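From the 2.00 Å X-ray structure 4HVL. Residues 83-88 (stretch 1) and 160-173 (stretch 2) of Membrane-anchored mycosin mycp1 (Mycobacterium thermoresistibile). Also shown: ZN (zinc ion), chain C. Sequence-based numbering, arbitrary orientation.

Stretch 1 83-88: PGGDFV
Stretch 2 (160-173) RSLARAIVHAANLG

Stretch 1 is the end of a strand, Pro83 to Asp86, that runs into a loop at Phe87 and Val88. Its backbone is not uniformly extended: Pro83 lies at phi/psi -59/126, Gly84 folds to -117/0, Gly85 takes the positive-phi combination 108/160, Asp86 returns to -125/127, and Phe87 and Val88 follow at -115/14 and -113/-60. Stretch 2 is helical from Arg160, the helix having begun earlier in the chain, with phi/psi close to -62/-42 through Ala170; Asn171 follows at -62/-28 and Leu172 at -69/-16. Regular i to i+4 bonds hold it, for example Ala165 N to Ser161 O at 2.9 Å and Ala169 N to Ala165 O at 2.8 Å. Gly173 leaves helical geometry at 94/19 in a Schellman motif, where Gly173 N bonds to Ala170 O at 3.0 Å; at these angles a CB would be jammed against the preceding carbonyl oxygen, so glycine suits the site.

The two stretches run in opposite senses. Gly84 CA lies 7.0 Å from Ala169 CA near the C-terminal part of the helix, and Phe87 CA lies 6.4 Å from Ser161 CA near the start of stretch 2. Together the stretches bury 312 Å², summed over both sides.

Phe87, itself buried, supplies the largest share. Its CA-to-CB bond points toward the helix, and chi1 of -63° (m) with chi2 of 72° lays the ring along the helix surface. Ala165 CB sits over one face, 3.6 Å from the ring centroid and 9° off the normal, a CH-pi contact; Phe87 CZ is also 3.4 Å from Ala165 CA. The short methyl of alanine lets the flat ring come this near the helix backbone. His168 CB lies at the ring edge, 4.0 Å from Phe87 CZ, while Phe87 CD2 approaches Ser161 O at 3.5 Å and Arg164 NH1 at 3.7 Å. Ser161, chi1 71° (p), points its CA-to-CB bond toward stretch 1, and its CB stands 4.5 Å from Phe87 CB. Arg164, with chi angles m, t, m and 102°, extends its guanidinium past the ring to hydrogen bonds elsewhere in the structure.

His168, chi1 177° (t) and chi2 75°, serves two partners. Its ND1 binds the zinc ion at 2.1 Å, alongside three atoms from elsewhere, and its NE2 gives a weak hydrogen bond to Gly84 O at 2.6 Å, with an angle of 119° at the hydrogen. The oxygen's position is less certain than the short distance suggests. Imidazole suits this place because one nitrogen can ligate metal while the other donates a hydrogen bond. The His168 and Phe87 rings are oblique, with centroids 5.9 Å apart and planes at 59°.

Leu172, chi1 -70° (m) and chi2 168° (t), brings CD1 to 3.5 Å from Gly84 O, laying an apolar group against the buried Gly84. At Gly85 the backbone angles alone call for glycine, and an ideal CB would also lie 3.0 Å from His168 NE2. The CA-to-CB bond of Asp86 points away from the helix; with chi1 -154° (t) and chi2 -35°, its OD1 accepts Val88 N at 3.0 Å, bridging over Phe87.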

ATOM      1  N   PRO A  83      13.831  -3.112 -11.552  1.00 19.00           N
ATOM      2  CA  PRO A  83      13.585  -1.688 -11.703  1.00 19.00           C
ATOM      3  C   PRO A  83      12.178  -1.389 -12.255  1.00 18.73           C
ATOM      4  O   PRO A  83      11.778  -1.939 -13.280  1.00 19.04           O
ATOM      5  CB  PRO A  83      14.673  -1.212 -12.699  1.00 19.35           C
ATOM      6  CG  PRO A  83      15.549  -2.405 -13.005  1.00 20.15           C
ATOM      7  CD  PRO A  83      15.063  -3.587 -12.228  1.00 19.50           C
ATOM      8  N   GLY A  84      11.425  -0.556 -11.560  1.00 18.16           N
ATOM      9  CA  GLY A  84      10.119  -0.112 -12.054  1.00 18.22           C
ATOM     10  C   GLY A  84      10.050   1.385 -12.296  1.00 18.34           C
ATOM     11  O   GLY A  84       9.020   1.893 -12.708  1.00 18.60           O
ATOM     12  N   GLY A  85      11.144   2.093 -12.036  1.00 18.22           N
ATOM     13  CA  GLY A  85      11.174   3.543 -12.195  1.00 18.29           C
ATOM     14  C   GLY A  85      11.209   4.342 -10.897  1.00 17.84           C
ATOM     15  O   GLY A  85      10.854   3.846  -9.806  1.00 17.34           O
ATOM     16  N   ASP A  86      11.653   5.588 -11.040  1.00 17.94           N
ATOM     17  CA  ASP A  86      11.839   6.519  -9.933  1.00 17.48           C
ATOM     18  C   ASP A  86      11.063   7.792 -10.214  1.00 17.26           C
ATOM     19  O   ASP A  86      11.225   8.406 -11.276  1.00 16.80           O
ATOM     20  CB  ASP A  86      13.324   6.823  -9.806  1.00 18.03           C
ATOM     21  CG  ASP A  86      13.735   7.240  -8.414  1.00 18.39           C
ATOM     22  OD1 ASP A  86      12.969   7.911  -7.702  1.00 18.86           O
ATOM     23  OD2 ASP A  86      14.880   6.935  -8.037  1.00 19.96           O
ATOM     24  N   PHE A  87      10.232   8.180  -9.254  1.00 16.83           N
ATOM     25  CA  PHE A  87       9.436   9.399  -9.327  1.00 17.14           C
ATOM     26  C   PHE A  87       9.862  10.402  -8.257  1.00 17.36           C
ATOM     27  O   PHE A  87       9.183  11.373  -8.026  1.00 17.07           O
ATOM     28  CB  PHE A  87       7.959   9.024  -9.224  1.00 17.04           C
ATOM     29  CG  PHE A  87       7.496   8.150 -10.366  1.00 16.93           C
ATOM     30  CD1 PHE A  87       7.887   6.836 -10.450  1.00 16.53           C
ATOM     31  CD2 PHE A  87       6.717   8.667 -11.372  1.00 17.24           C
ATOM     32  CE1 PHE A  87       7.511   6.049 -11.519  1.00 16.66           C
ATOM     33  CE2 PHE A  87       6.320   7.877 -12.447  1.00 17.33           C
ATOM     34  CZ  PHE A  87       6.712   6.565 -12.507  1.00 17.10           C
ATOM     35  N   VAL A  88      11.019  10.159  -7.641  1.00 18.10           N
ATOM     36  CA  VAL A  88      11.653  11.069  -6.663  1.00 18.34           C
ATOM     37  C   VAL A  88      12.942  11.624  -7.239  1.00 18.82           C
ATOM     38  O   VAL A  88      13.110  12.852  -7.407  1.00 18.94           O
ATOM     39  CB  VAL A  88      11.927  10.301  -5.345  1.00 18.20           C
ATOM     40  CG1 VAL A  88      12.723  11.140  -4.346  1.00 18.56           C
ATOM     41  CG2 VAL A  88      10.596   9.863  -4.757  1.00 18.12           C
ATOM     42  N   ARG A 160       0.134  14.221  -8.604  1.00 17.88           N
ATOM     43  CA  ARG A 160       0.434  14.222 -10.026  1.00 17.83           C
ATOM     44  C   ARG A 160       1.489  13.160 -10.392  1.00 16.92           C
ATOM     45  O   ARG A 160       1.314  12.431 -11.378  1.00 16.31           O
ATOM     46  CB  ARG A 160       0.816  15.626 -10.500  1.00 18.84           C
ATOM     47  CG  ARG A 160      -0.381  16.572 -10.603  1.00 19.93           C
ATOM     48  CD  ARG A 160      -0.007  17.830 -11.365  1.00 20.33           C
ATOM     49  NE  ARG A 160       0.961  18.584 -10.594  1.00 21.10           N
ATOM     50  CZ  ARG A 160       0.647  19.492  -9.669  1.00 22.10           C
ATOM     51  NH1 ARG A 160      -0.616  19.777  -9.408  1.00 22.41           N
ATOM     52  NH2 ARG A 160       1.609  20.133  -9.006  1.00 22.76           N
ATOM     53  N   SER A 161       2.575  13.050  -9.622  1.00 16.78           N
ATOM     54  CA  SER A 161       3.601  11.998  -9.905  1.00 16.23           C
ATOM     55  C   SER A 161       3.074  10.561  -9.665  1.00 15.72           C
ATOM     56  O   SER A 161       3.459   9.605 -10.358  1.00 15.08           O
ATOM     57  CB  SER A 161       4.887  12.252  -9.116  1.00 16.57           C
ATOM     58  OG  SER A 161       4.713  11.997  -7.745  1.00 16.40           O
ATOM     59  N   LEU A 162       2.188  10.422  -8.690  1.00 15.33           N
ATOM     60  CA  LEU A 162       1.536   9.163  -8.436  1.00 15.24           C
ATOM     61  C   LEU A 162       0.684   8.699  -9.619  1.00 15.18           C
ATOM     62  O   LEU A 162       0.694   7.524  -9.971  1.00 14.41           O
ATOM     63  CB  LEU A 162       0.632   9.273  -7.205  1.00 15.44           C
ATOM     64  CG  LEU A 162      -0.055   7.954  -6.889  1.00 15.59           C
ATOM     65  CD1 LEU A 162       0.976   6.909  -6.477  1.00 15.70           C
ATOM     66  CD2 LEU A 162      -1.114   8.151  -5.818  1.00 15.93           C
ATOM     67  N   ALA A 163      -0.074   9.620 -10.214  1.00 15.58           N
ATOM     68  CA  ALA A 163      -0.920   9.259 -11.329  1.00 15.70           C
ATOM     69  C   ALA A 163      -0.062   8.683 -12.447  1.00 15.73           C
ATOM     70  O   ALA A 163      -0.395   7.653 -13.005  1.00 16.23           O
ATOM     71  CB  ALA A 163      -1.715  10.452 -11.821  1.00 16.26           C
ATOM     72  N   ARG A 164       1.062   9.322 -12.749  1.00 15.79           N
ATOM     73  CA  ARG A 164       1.969   8.791 -13.772  1.00 15.71           C
ATOM     74  C   ARG A 164       2.576   7.435 -13.364  1.00 15.63           C
ATOM     75  O   ARG A 164       2.782   6.542 -14.204  1.00 15.57           O
ATOM     76  CB  ARG A 164       3.089   9.790 -14.088  1.00 15.69           C
ATOM     77  CG  ARG A 164       2.610  11.055 -14.785  1.00 16.20           C
ATOM     78  CD  ARG A 164       3.754  11.961 -15.242  1.00 16.42           C
ATOM     79  NE  ARG A 164       4.280  12.792 -14.151  1.00 16.59           N
ATOM     80  CZ  ARG A 164       5.404  12.572 -13.461  1.00 16.32           C
ATOM     81  NH1 ARG A 164       6.184  11.528 -13.696  1.00 16.06           N
ATOM     82  NH2 ARG A 164       5.743  13.416 -12.490  1.00 16.71           N
ATOM     83  N   ALA A 165       2.895   7.284 -12.081  1.00 15.51           N
ATOM     84  CA  ALA A 165       3.471   6.040 -11.604  1.00 15.51           C
ATOM     85  C   ALA A 165       2.499   4.867 -11.763  1.00 15.15           C
ATOM     86  O   ALA A 165       2.929   3.732 -12.020  1.00 14.82           O
ATOM     87  CB  ALA A 165       3.917   6.173 -10.140  1.00 15.48           C
ATOM     88  N   ILE A 166       1.207   5.128 -11.610  1.00 14.96           N
ATOM     89  CA  ILE A 166       0.199   4.079 -11.764  1.00 15.54           C
ATOM     90  C   ILE A 166       0.113   3.697 -13.248  1.00 16.21           C
ATOM     91  O   ILE A 166       0.100   2.504 -13.575  1.00 16.23           O
ATOM     92  CB  ILE A 166      -1.175   4.517 -11.189  1.00 15.63           C
ATOM     93  CG1 ILE A 166      -1.092   4.663  -9.667  1.00 15.60           C
ATOM     94  CG2 ILE A 166      -2.249   3.502 -11.507  1.00 16.01           C
ATOM     95  CD1 ILE A 166      -2.189   5.513  -9.053  1.00 16.13           C
ATOM     96  N   VAL A 167       0.109   4.703 -14.143  1.00 16.35           N
ATOM     97  CA  VAL A 167       0.131   4.437 -15.592  1.00 16.92           C
ATOM     98  C   VAL A 167       1.358   3.584 -15.941  1.00 17.00           C
ATOM     99  O   VAL A 167       1.250   2.514 -16.589  1.00 16.93           O
ATOM    100  CB  VAL A 167       0.098   5.745 -16.439  1.00 17.16           C
ATOM    101  CG1 VAL A 167       0.335   5.465 -17.915  1.00 17.77           C
ATOM    102  CG2 VAL A 167      -1.254   6.434 -16.291  1.00 17.60           C
ATOM    103  N   HIS A 168       2.526   4.059 -15.516  1.00 16.82           N
ATOM    104  CA  HIS A 168       3.768   3.361 -15.771  1.00 16.70           C
ATOM    105  C   HIS A 168       3.768   1.920 -15.189  1.00 16.57           C
ATOM    106  O   HIS A 168       4.158   0.973 -15.879  1.00 15.71           O
ATOM    107  CB  HIS A 168       4.920   4.194 -15.240  1.00 17.42           C
ATOM    108  CG  HIS A 168       6.265   3.557 -15.379  1.00 17.84           C
ATOM    109  ND1 HIS A 168       6.930   3.464 -16.576  1.00 19.75           N
ATOM    110  CD2 HIS A 168       7.092   3.021 -14.450  1.00 18.13           C
ATOM    111  CE1 HIS A 168       8.106   2.884 -16.390  1.00 19.10           C
ATOM    112  NE2 HIS A 168       8.228   2.607 -15.103  1.00 18.63           N
ATOM    113  N   ALA A 169       3.298   1.754 -13.945  1.00 16.68           N
ATOM    114  CA  ALA A 169       3.208   0.426 -13.332  1.00 16.72           C
ATOM    115  C   ALA A 169       2.395  -0.529 -14.191  1.00 17.39           C
ATOM    116  O   ALA A 169       2.771  -1.690 -14.395  1.00 18.41           O
ATOM    117  CB  ALA A 169       2.627   0.516 -11.929  1.00 16.21           C
ATOM    118  N   ALA A 170       1.250  -0.047 -14.656  1.00 18.03           N
ATOM    119  CA  ALA A 170       0.354  -0.832 -15.517  1.00 17.91           C
ATOM    120  C   ALA A 170       1.052  -1.219 -16.816  1.00 18.28           C
ATOM    121  O   ALA A 170       0.983  -2.378 -17.247  1.00 18.84           O
ATOM    122  CB  ALA A 170      -0.899  -0.038 -15.814  1.00 17.74           C
ATOM    123  N   ASN A 171       1.750  -0.247 -17.416  1.00 17.76           N
ATOM    124  CA  ASN A 171       2.516  -0.483 -18.648  1.00 17.93           C
ATOM    125  C   ASN A 171       3.648  -1.507 -18.517  1.00 18.12           C
ATOM    126  O   ASN A 171       4.028  -2.152 -19.501  1.00 17.17           O
ATOM    127  CB  ASN A 171       3.041   0.842 -19.222  1.00 17.99           C
ATOM    128  CG  ASN A 171       1.918   1.707 -19.810  1.00 18.41           C
ATOM    129  OD1 ASN A 171       0.795   1.245 -19.986  1.00 18.45           O
ATOM    130  ND2 ASN A 171       2.229   2.967 -20.132  1.00 18.89           N
ATOM    131  N   LEU A 172       4.187  -1.632 -17.303  1.00 18.39           N
ATOM    132  CA  LEU A 172       5.209  -2.646 -16.983  1.00 19.02           C
ATOM    133  C   LEU A 172       4.651  -4.062 -17.005  1.00 19.03           C
ATOM    134  O   LEU A 172       5.420  -5.006 -17.055  1.00 20.42           O
ATOM    135  CB  LEU A 172       5.839  -2.363 -15.610  1.00 19.17           C
ATOM    136  CG  LEU A 172       6.727  -1.105 -15.595  1.00 19.80           C
ATOM    137  CD1 LEU A 172       7.088  -0.696 -14.175  1.00 19.60           C
ATOM    138  CD2 LEU A 172       7.990  -1.322 -16.437  1.00 19.80           C
ATOM    139  N   GLY A 173       3.331  -4.217 -16.965  1.00 18.64           N
ATOM    140  CA  GLY A 173       2.701  -5.542 -17.080  1.00 19.78           C
ATOM    141  C   GLY A 173       2.408  -6.217 -15.741  1.00 19.51           C
ATOM    142  O   GLY A 173       2.236  -7.426 -15.673  1.00 20.64           O
TER
HETATM  143 ZN    ZN C 502       6.440   3.995 -18.587  1.00 21.21          ZN